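Local coordinates for protein soluble secreted antigen MPT53 (Mycobacterium tuberculosis, PDB 1LU4) that probably acts as a secreted thioredoxin-fold disulfide oxidoreductase, oxidising reduced, unfolded secreted proteins so that they form disulfide bonds, at residues P34-P37 with F38-A41; T63-V67 with G68-S72; F105-A108 with D109-T113; A120-Q124 with D125-G129. All blocks are in the same frame, centred on the assembly; numbering follows the deposited sequence.

Contact 1 (P34-P37 with F38-A41)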
loop_
_atom_site.group_PDB
_atom_site.type_symbol
_atom_site.label_atom_id
_atom_site.label_comp_id
_atom_site.label_asym_id
_atom_site.label_seq_id
_atom_site.Cartn_x
_atom_site.Cartn_y
_atom_site.Cartn_z
ATOM N N PRO A 34 2.327 -1.884 11.439
ATOM C CA PRO A 34 3.628 -2.532 11.597
ATOM C C PRO A 34 3.628 -3.719 12.532
ATOM O O PRO A 34 4.588 -4.508 12.521
ATOM C CB PRO A 34 4.512 -1.382 12.112
ATOM C CG PRO A 34 3.548 -0.395 12.750
ATOM C CD PRO A 34 2.312 -0.502 11.850
ATOM N N TRP A 35 2.575 -3.852 13.360
ATOM C CA TRP A 35 2.552 -4.885 14.364
ATOM C C TRP A 35 1.696 -6.041 13.941
ATOM O O TRP A 35 1.572 -7.045 14.692
ATOM C CB TRP A 35 2.005 -4.256 15.661
ATOM C CG TRP A 35 0.876 -3.261 15.498
ATOM C CD1 TRP A 35 1.027 -1.890 15.554
ATOM C CD2 TRP A 35 -0.509 -3.483 15.255
ATOM N NE1 TRP A 35 -0.212 -1.256 15.372
ATOM C CE2 TRP A 35 -1.145 -2.253 15.206
ATOM C CE3 TRP A 35 -1.251 -4.679 15.130
ATOM C CZ2 TRP A 35 -2.524 -2.101 14.989
ATOM C CZ3 TRP A 35 -2.609 -4.562 14.936
ATOM C CH2 TRP A 35 -3.198 -3.267 14.890
ATOM N N CYS A 36 1.170 -6.031 12.721
ATOM C CA CYS A 36 0.358 -7.128 12.240
ATOM C C CYS A 36 1.230 -8.260 11.696
ATOM O O CYS A 36 2.095 -7.989 10.819
ATOM C CB CYS A 36 -0.596 -6.639 11.141
ATOM S SG CYS A 36 -1.389 -7.978 10.230
ATOM N N PRO A 37 1.101 -9.511 12.143
ATOM C CA PRO A 37 1.989 -10.555 11.663
ATOM C C PRO A 37 1.755 -10.848 10.181
ATOM O O PRO A 37 2.690 -11.318 9.512
ATOM C CB PRO A 37 1.663 -11.743 12.551
ATOM C CG PRO A 37 0.222 -11.526 12.931
ATOM C CD PRO A 37 0.113 -10.015 13.102
ATOM N N PHE A 38 0.560 -10.643 9.680
ATOM C CA PHE A 38 0.283 -10.883 8.269
ATOM C C PHE A 38 0.976 -9.816 7.445
ATOM O O PHE A 38 1.581 -10.123 6.416
ATOM C CB PHE A 38 -1.216 -10.930 8.008
ATOM C CG PHE A 38 -1.909 -12.019 8.798
ATOM C CD1 PHE A 38 -1.963 -13.303 8.300
ATOM C CD2 PHE A 38 -2.506 -11.724 10.060
ATOM C CE1 PHE A 38 -2.613 -14.323 9.013
ATOM C CE2 PHE A 38 -3.130 -12.741 10.758
ATOM C CZ PHE A 38 -3.160 -14.030 10.244
ATOM N N CYS A 39 0.944 -8.555 7.888
ATOM C CA CYS A 39 1.648 -7.499 7.210
ATOM C C CYS A 39 3.153 -7.768 7.224
ATOM O O CYS A 39 3.838 -7.550 6.213
ATOM C CB CYS A 39 1.348 -6.149 7.841
ATOM S SG CYS A 39 -0.358 -5.571 7.630
ATOM N N ASN A 40 3.647 -8.232 8.343
ATOM C CA ASN A 40 5.061 -8.545 8.450
ATOM C C ASN A 40 5.424 -9.675 7.499
ATOM O O ASN A 40 6.492 -9.639 6.878
ATOM C CB ASN A 40 5.440 -8.979 9.878
ATOM C CG ASN A 40 5.644 -7.764 10.758
ATOM O OD1 ASN A 40 4.655 -7.159 11.304
ATOM N ND2 ASN A 40 6.875 -7.404 10.925
ATOM N N ALA A 41 4.564 -10.702 7.339
ATOM C CA ALA A 41 4.816 -11.803 6.401
ATOM C C ALA A 41 4.792 -11.323 4.981
ATOM O O ALA A 41 5.568 -11.811 4.149
ATOM C CB ALA A 41 3.815 -12.904 6.638
#
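Cys-36 and Cys-39 face each other across the first turn of helix 37-52, the two cysteines of a thioredoxin-type CxxC motif. Cys-36 is the N-cap residue, and its sulfur does the capping: SG accepts from Cys-39 N at 3.4 Å along a fairly straight path, with 162° at the hydrogen. The first torsion makes this possible, since with SG anti to the backbone N (chi1 167°) the sulfur lies beside its own carbonyl carbon and against the amides that begin the helix. The same rotation lays SG against Phe-38 CB at 3.7 Å. It also brings the sulfur to the rim of the phenyl ring, near the ring plane, with SG 5.2 Å from the centroid of Phe-38, an edge-on sulfur-aromatic contact. Pro-37 CG comes obliquely to Phe-38 CD2 at 4.0 Å, the same ring carbon that the sulfur of Cys-36 approaches. Cys-39 takes the alternative first torsion (chi1 -68°), which places its SG beside its own backbone N and 3.7 Å from Cys-36 CB. Behind the two sulfurs the helix starts regularly, with Asn-40 N bonded to Cys-36 O at 2.9 Å and Ala-41 N to Pro-37 O. Gln-100 touches both cysteine side chains, and Phe-73 of helix 67-77 packs on Cys-39. The separation of 3.7 Å between Cys-36 SG and Cys-39 SG is far too long for a covalent bond, so the predicted redox-active pair is in its reduced form here, the sulfurs already neighbours and the disulfide not made.

Contact 2 (T63-V67 with G68-S72)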
loop_
_atom_site.group_PDB
_atom_site.type_symbol
_atom_site.label_atom_id
_atom_site.label_comp_id
_atom_site.label_asym_id
_atom_site.label_seq_id
_atom_site.Cartn_x
_atom_site.Cartn_y
_atom_site.Cartn_z
ATOM N N THR A 63 -1.492 2.915 9.425
ATOM C CA THR A 63 -2.244 3.617 10.473
ATOM C C THR A 63 -2.121 2.779 11.767
ATOM O O THR A 63 -1.537 1.705 11.797
ATOM C CB THR A 63 -3.687 3.834 10.059
ATOM O OG1 THR A 63 -4.313 4.793 10.988
ATOM C CG2 THR A 63 -4.522 2.570 10.050
ATOM N N ARG A 64 -2.678 3.337 12.820
ATOM C CA ARG A 64 -2.764 2.656 14.149
ATOM C C ARG A 64 -1.384 2.384 14.708
ATOM O O ARG A 64 -1.191 1.372 15.406
ATOM C CB ARG A 64 -3.604 1.396 14.080
ATOM C CG ARG A 64 -5.088 1.733 13.853
ATOM C CD ARG A 64 -5.847 0.496 14.140
ATOM N NE ARG A 64 -6.093 0.220 15.491
ATOM C CZ ARG A 64 -6.623 -0.933 15.914
ATOM N NH1 ARG A 64 -6.897 -1.894 15.085
ATOM N NH2 ARG A 64 -6.859 -1.150 17.157
ATOM N N ALA A 65 -0.438 3.284 14.485
ATOM C CA ALA A 65 0.891 3.095 15.082
ATOM C C ALA A 65 1.607 4.432 15.113
ATOM O O ALA A 65 1.271 5.337 14.331
ATOM C CB ALA A 65 1.729 2.067 14.308
ATOM N N ASP A 66 2.635 4.534 15.962
ATOM C CA ASP A 66 3.429 5.749 15.926
ATOM C C ASP A 66 4.370 5.734 14.725
ATOM O O ASP A 66 4.698 4.690 14.133
ATOM C CB ASP A 66 4.248 5.923 17.204
ATOM C CG ASP A 66 5.091 4.702 17.447
ATOM O OD1 ASP A 66 6.241 4.656 17.031
ATOM O OD2 ASP A 66 4.575 3.716 18.021
ATOM N N VAL A 67 4.803 6.944 14.349
ATOM C CA VAL A 67 5.570 7.045 13.100
ATOM C C VAL A 67 6.881 6.313 13.213
ATOM O O VAL A 67 7.335 5.706 12.231
ATOM C CB VAL A 67 5.778 8.520 12.728
ATOM C CG1 VAL A 67 6.479 8.598 11.350
ATOM C CG2 VAL A 67 4.522 9.311 12.651
ATOM N N GLY A 68 7.550 6.322 14.349
ATOM C CA GLY A 68 8.780 5.579 14.473
ATOM C C GLY A 68 8.616 4.093 14.218
ATOM O O GLY A 68 9.490 3.446 13.627
ATOM N N ALA A 69 7.487 3.519 14.692
ATOM C CA ALA A 69 7.218 2.091 14.480
ATOM C C ALA A 69 6.963 1.839 13.001
ATOM O O ALA A 69 7.385 0.800 12.441
ATOM C CB ALA A 69 6.030 1.640 15.340
ATOM N N MET A 70 6.266 2.757 12.376
ATOM C CA MET A 70 6.059 2.650 10.909
ATOM C C MET A 70 7.370 2.664 10.191
ATOM O O MET A 70 7.634 1.859 9.293
ATOM C CB MET A 70 5.142 3.767 10.409
ATOM C CG MET A 70 3.726 3.716 10.974
ATOM S SD MET A 70 2.841 5.223 10.474
ATOM C CE MET A 70 1.204 4.858 11.057
ATOM N N GLN A 71 8.240 3.605 10.574
ATOM C CA GLN A 71 9.553 3.717 9.908
ATOM C C GLN A 71 10.406 2.478 10.146
ATOM O O GLN A 71 11.101 2.012 9.263
ATOM C CB GLN A 71 10.294 4.942 10.466
ATOM C CG GLN A 71 9.619 6.209 9.980
ATOM C CD GLN A 71 10.250 7.458 10.557
ATOM O OE1 GLN A 71 11.010 7.429 11.549
ATOM N NE2 GLN A 71 9.990 8.574 9.920
ATOM N N SER A 72 10.379 1.919 11.379
ATOM C CA SER A 72 11.173 0.703 11.601
ATOM C C SER A 72 10.753 -0.405 10.687
ATOM O O SER A 72 11.602 -1.210 10.266
ATOM C CB SER A 72 10.978 0.273 13.062
ATOM O OG SER A 72 11.655 1.145 13.920
HETATM O O HOH W 1 7.396 7.262 17.142
#
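Asp-66 caps the first turn of helix 67-77 by accepting from Ala-69 N, with OD1 2.9 Å away from that nitrogen. The amide comes in from above the carboxylate plane, and the bond is moderately bent. With CG tucked between the backbone N and the carbonyl carbon (chi1 55°), the carboxylate folds back over the helix start. A water widens the cap, donating to Asp-66 OD1 and accepting from Gly-68 N at 3.0 Å, so a second amide of the first turn is served indirectly. The negative group at this end would probably also interact favourably with the helix dipole.

The backbone follows on, Met-70 N reaching Asp-66 O at 3.0 Å and Gln-71 N reaching Val-67 O at 2.8 Å. One residue before the cap, Ala-65 CB meets Met-70 CG at 4.2 Å, the N'-to-N4 pairing of a hydrophobic staple. Met-70 then runs back, extended, along the incoming loop, its methyl CE lying 3.3 Å from Ala-65 O and near Thr-63 N. On another flank Gln-71 lies across Val-67, whose CG1 is 3.8 Å from Gln-71 NE2; that amide nitrogen is bonded to Leu-12 O.

Farther out, Thr-63 OG1 is hydrogen-bonded to Asp-86 O, and Asn-85 of strand 82-85 touches both Val-67 and Met-70. The cap thus turns the chain from the end of strand 57-62 into helix 67-77, beside strand 82-85 at one edge of the sheet.

Contact 3 (F105-A108 with D109-T113)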
loop_
_atom_site.group_PDB
_atom_site.type_symbol
_atom_site.label_atom_id
_atom_site.label_comp_id
_atom_site.label_asym_id
_atom_site.label_seq_id
_atom_site.Cartn_x
_atom_site.Cartn_y
_atom_site.Cartn_z
ATOM N N PHE A 105 -5.462 -3.014 -6.353
ATOM C CA PHE A 105 -4.676 -3.152 -7.572
ATOM C C PHE A 105 -5.327 -2.307 -8.652
ATOM O O PHE A 105 -6.437 -2.674 -9.124
ATOM C CB PHE A 105 -4.649 -4.627 -7.965
ATOM C CG PHE A 105 -3.857 -5.495 -7.028
ATOM C CD1 PHE A 105 -2.482 -5.565 -7.098
ATOM C CD2 PHE A 105 -4.541 -6.222 -6.043
ATOM C CE1 PHE A 105 -1.767 -6.328 -6.230
ATOM C CE2 PHE A 105 -3.831 -7.016 -5.152
ATOM C CZ PHE A 105 -2.450 -7.057 -5.257
ATOM N N TYR A 106 -4.719 -1.200 -9.051
ATOM C CA TYR A 106 -5.287 -0.291 -10.050
ATOM C C TYR A 106 -4.621 -0.459 -11.403
ATOM O O TYR A 106 -3.404 -0.478 -11.543
ATOM C CB TYR A 106 -4.971 1.117 -9.664
ATOM C CG TYR A 106 -5.911 1.789 -8.662
ATOM C CD1 TYR A 106 -7.154 2.200 -9.083
ATOM C CD2 TYR A 106 -5.543 1.970 -7.362
ATOM C CE1 TYR A 106 -8.006 2.803 -8.204
ATOM C CE2 TYR A 106 -6.407 2.607 -6.459
ATOM C CZ TYR A 106 -7.634 3.009 -6.893
ATOM O OH TYR A 106 -8.486 3.629 -6.003
ATOM N N ARG A 107 -5.483 -0.583 -12.407
ATOM C CA ARG A 107 -5.060 -0.425 -13.782
ATOM C C ARG A 107 -5.009 1.065 -14.131
ATOM O O ARG A 107 -5.622 1.898 -13.464
ATOM C CB ARG A 107 -6.024 -1.115 -14.758
ATOM C CG ARG A 107 -6.027 -2.644 -14.553
ATOM C CD ARG A 107 -6.927 -3.222 -15.660
ATOM N NE ARG A 107 -6.355 -3.058 -16.987
ATOM C CZ ARG A 107 -5.544 -3.945 -17.559
ATOM N NH1 ARG A 107 -5.220 -5.058 -16.899
ATOM N NH2 ARG A 107 -5.079 -3.702 -18.771
ATOM N N ALA A 108 -4.279 1.388 -15.226
ATOM C CA ALA A 108 -4.183 2.777 -15.678
ATOM C C ALA A 108 -5.543 3.341 -16.040
ATOM O O ALA A 108 -5.758 4.538 -15.942
ATOM C CB ALA A 108 -3.239 2.840 -16.900
ATOM N N ASP A 109 -6.490 2.472 -16.427
ATOM C CA ASP A 109 -7.822 2.985 -16.795
ATOM C C ASP A 109 -8.720 3.266 -15.599
ATOM O O ASP A 109 -9.847 3.678 -15.799
ATOM C CB ASP A 109 -8.512 2.002 -17.722
ATOM C CG ASP A 109 -8.933 0.714 -17.052
ATOM O OD1 ASP A 109 -8.763 0.489 -15.858
ATOM O OD2 ASP A 109 -9.513 -0.104 -17.803
ATOM N N GLY A 110 -8.202 3.082 -14.395
ATOM C CA GLY A 110 -8.980 3.487 -13.244
ATOM C C GLY A 110 -9.729 2.372 -12.565
ATOM O O GLY A 110 -10.172 2.588 -11.434
ATOM N N THR A 111 -9.868 1.253 -13.255
ATOM C CA THR A 111 -10.516 0.111 -12.607
ATOM C C THR A 111 -9.558 -0.540 -11.611
ATOM O O THR A 111 -8.335 -0.361 -11.711
ATOM C CB THR A 111 -11.030 -0.905 -13.638
ATOM O OG1 THR A 111 -9.888 -1.482 -14.286
ATOM C CG2 THR A 111 -11.938 -0.300 -14.719
ATOM N N SER A 112 -10.134 -1.224 -10.643
ATOM C CA SER A 112 -9.347 -1.826 -9.568
ATOM C C SER A 112 -9.979 -3.135 -9.089
ATOM O O SER A 112 -11.133 -3.449 -9.322
ATOM C CB SER A 112 -9.171 -0.824 -8.434
ATOM O OG SER A 112 -10.359 -0.452 -7.810
ATOM N N THR A 113 -9.161 -3.881 -8.391
ATOM C CA THR A 113 -9.527 -5.071 -7.667
ATOM C C THR A 113 -8.907 -5.010 -6.300
ATOM O O THR A 113 -7.795 -4.540 -6.139
ATOM C CB THR A 113 -9.064 -6.332 -8.375
ATOM O OG1 THR A 113 -7.682 -6.209 -8.648
ATOM C CG2 THR A 113 -9.697 -6.385 -9.743
HETATM O O HOH W 2 -7.270 -4.526 -11.072
HETATM O O HOH W 3 -5.764 -0.045 -17.929
#
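Phe-105 and Thr-113 form a hydrogen-bonded antiparallel pair in the beta hairpin of strands 102-106 and 112-115, Phe-105 N bonding Thr-113 O at 2.8 Å. Tyr-106 and Ser-112 make the next, non-hydrogen-bonded pair, and the chain reverses through a type I turn from Arg-107 to Gly-110 with a G1 bulge at Gly-110. Gly-110 has the positive phi (99°) that suits glycine here; its N bonds Arg-107 O, while Arg-107 N bonds Thr-111 O at 2.9 Å.

Arg-107 can be followed along its length. CB rests 3.4 Å from Asp-109 OD1. CG and CD then run alongside Thr-111, the two side chains pointing the same way, with CD 3.7 Å from Thr-111 OG1. A bend at chi3 (67°) turns the head group aside, and NE donates to a water that also accepts from Asp-109 N. The carboxylate of Asp-109 is near but not salt-bridged, Arg-107 NE standing 4.4 Å from OD2. That acid is engaged in an Asx turn: OD1 accepts from Thr-111 N, above the carboxylate plane, and from Thr-111 OG1 on its syn lone pair, so two donors from one threonine hold it.

The two sheet faces differ. Leu-127 and Val-131 of helix 124-133 cover Phe-105, whereas Tyr-106 packs against the N-terminal segment, its OH bonded to Ala-1 N and Tyr-95 OH. Over the tyrosine ring sits Ser-112 CB, a CH-pi contact 4.1 Å from the centroid of Tyr-106, and Gly-110 O reaches the ring's edge at 3.8 Å from Tyr-106 CD1.

Contact 4 (A120-Q124 with D125-G129)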
loop_
_atom_site.group_PDB
_atom_site.type_symbol
_atom_site.label_atom_id
_atom_site.label_comp_id
_atom_site.label_asym_id
_atom_site.label_seq_id
_atom_site.Cartn_x
_atom_site.Cartn_y
_atom_site.Cartn_z
ATOM N N ALA A 120 -4.739 -15.092 5.980
ATOM C CA ALA A 120 -3.466 -15.513 5.477
ATOM C C ALA A 120 -2.727 -14.387 4.776
ATOM O O ALA A 120 -3.365 -13.490 4.271
ATOM C CB ALA A 120 -3.626 -16.680 4.501
ATOM N N ALA A 121 -1.414 -14.467 4.743
ATOM C CA ALA A 121 -0.633 -13.496 3.947
ATOM C C ALA A 121 -0.657 -13.893 2.485
ATOM O O ALA A 121 -0.549 -15.079 2.162
ATOM C CB ALA A 121 0.774 -13.500 4.520
ATOM N N MET A 122 -0.736 -12.886 1.628
ATOM C CA MET A 122 -0.576 -13.150 0.200
ATOM C C MET A 122 0.849 -13.587 -0.102
ATOM O O MET A 122 1.793 -12.971 0.371
ATOM C CB MET A 122 -0.890 -11.885 -0.576
ATOM C CG MET A 122 -0.956 -12.154 -2.096
ATOM S SD MET A 122 -1.254 -10.628 -3.046
ATOM C CE MET A 122 -2.914 -10.293 -2.573
ATOM N N SER A 123 0.993 -14.629 -0.945
ATOM C CA SER A 123 2.342 -15.105 -1.306
ATOM C C SER A 123 2.926 -14.133 -2.325
ATOM O O SER A 123 2.261 -13.402 -3.055
ATOM C CB SER A 123 2.287 -16.489 -1.940
ATOM O OG SER A 123 1.623 -16.416 -3.249
ATOM N N GLN A 124 4.273 -14.241 -2.441
ATOM C CA GLN A 124 4.939 -13.456 -3.488
ATOM C C GLN A 124 4.507 -13.839 -4.884
ATOM O O GLN A 124 4.321 -12.974 -5.739
ATOM C CB GLN A 124 6.471 -13.582 -3.352
ATOM C CG GLN A 124 7.162 -12.579 -4.299
ATOM C CD GLN A 124 8.658 -12.634 -4.241
ATOM O OE1 GLN A 124 9.383 -12.137 -5.117
ATOM N NE2 GLN A 124 9.211 -13.247 -3.220
ATOM N N ASP A 125 4.371 -15.144 -5.124
ATOM C CA ASP A 125 3.939 -15.578 -6.444
ATOM C C ASP A 125 2.576 -14.993 -6.781
ATOM O O ASP A 125 2.337 -14.546 -7.896
ATOM C CB ASP A 125 3.880 -17.107 -6.508
ATOM C CG ASP A 125 5.227 -17.741 -6.790
ATOM O OD1 ASP A 125 6.306 -17.118 -6.740
ATOM O OD2 ASP A 125 5.215 -18.965 -7.078
ATOM N N GLU A 126 1.675 -15.012 -5.766
ATOM C CA GLU A 126 0.365 -14.457 -6.082
ATOM C C GLU A 126 0.441 -12.954 -6.368
ATOM O O GLU A 126 -0.148 -12.442 -7.291
ATOM C CB GLU A 126 -0.663 -14.723 -4.983
ATOM C CG GLU A 126 -2.015 -14.083 -5.275
ATOM C CD GLU A 126 -3.083 -14.394 -4.224
ATOM O OE1 GLU A 126 -3.052 -15.461 -3.575
ATOM O OE2 GLU A 126 -3.947 -13.498 -4.049
ATOM N N LEU A 127 1.190 -12.231 -5.517
ATOM C CA LEU A 127 1.348 -10.784 -5.692
ATOM C C LEU A 127 1.996 -10.437 -7.028
ATOM O O LEU A 127 1.506 -9.531 -7.718
ATOM C CB LEU A 127 2.190 -10.247 -4.523
ATOM C CG LEU A 127 2.472 -8.735 -4.582
ATOM C CD1 LEU A 127 1.211 -7.912 -4.580
ATOM C CD2 LEU A 127 3.388 -8.336 -3.422
ATOM N N SER A 128 3.036 -11.156 -7.391
ATOM C CA SER A 128 3.698 -10.913 -8.672
ATOM C C SER A 128 2.715 -11.065 -9.825
ATOM O O SER A 128 2.694 -10.257 -10.762
ATOM C CB SER A 128 4.898 -11.883 -8.748
ATOM O OG SER A 128 5.502 -11.736 -9.986
ATOM N N GLY A 129 1.864 -12.123 -9.784
ATOM C CA GLY A 129 0.913 -12.309 -10.868
ATOM C C GLY A 129 -0.151 -11.201 -10.873
ATOM O O GLY A 129 -0.496 -10.749 -11.970
HETATM O O HOH W 4 -1.419 -16.217 -1.626
#
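Ser-123 O accepts from Leu-127 N at 2.9 Å, with 169° at the hydrogen, as the chain turns from extended to helical angles at the N-cap of helix 124-133. Ser-123 is the cap residue, helical angles hold from Gln-124 onward, and the next bond follows at once, Ser-128 N to Gln-124 O at 2.8 Å.

The serine side chain covers one of the amides left over at this end. With OG held between the backbone N and the carbonyl carbon (chi1 67°), the hydroxyl oxygen accepts from Glu-126 N at 2.9 Å and touches Glu-126 CB at 3.3 Å. Serine followed three residues later by glutamate is the sequence of a capping box, but here the return bond runs through water rather than directly.

Met-122, just before the cap, and Leu-127, in the second turn, make the hydrophobic staple that goes with such a start. CG of Met-122 stands anti to the backbone N (chi1 -171°), which sends the sulfur to the flank of Leu-127, the two side chains crossing at about a right angle, with SD 3.8 Å from Leu-127 CB. Both residues pack on Phe-103 of strand 102-106, seating the helix on the sheet. The glutamate also crosses Met-122 at roughly a right angle, and Met-122 CE ends 3.7 Å from Glu-126 OE2. That oxygen is salt-bridged to Arg-130, one turn on. Glu-126 OE1 accepts from a water 2.7 Å away, and the same water accepts from Ser-123 N at 3.0 Å.

Overall arrangement
From the N terminus the four contacts follow in series, none nested in or crossing another, each closing locally. Contact 1 starts helix 37-52 after strand 27-32, and contact 2 starts helix 67-77 after strand 57-62. These two touch: Trp-35 NE1 probably bonds Arg-64 O, and Pro-34 packs on Ala-65. Contact 3 closes the hairpin whose second strand, 112-115, is at one edge of the sheet, its centre about 25 Å from that of contact 1 and about 28 Å from that of contact 2. Contact 4 starts the last helix and touches contacts 3 and 1, Leu-127 meeting Phe-105 while Ala-121 packs on Ala-41 and Phe-38 leans on Ala-120 beside the CxxC motif of the thioredoxin fold.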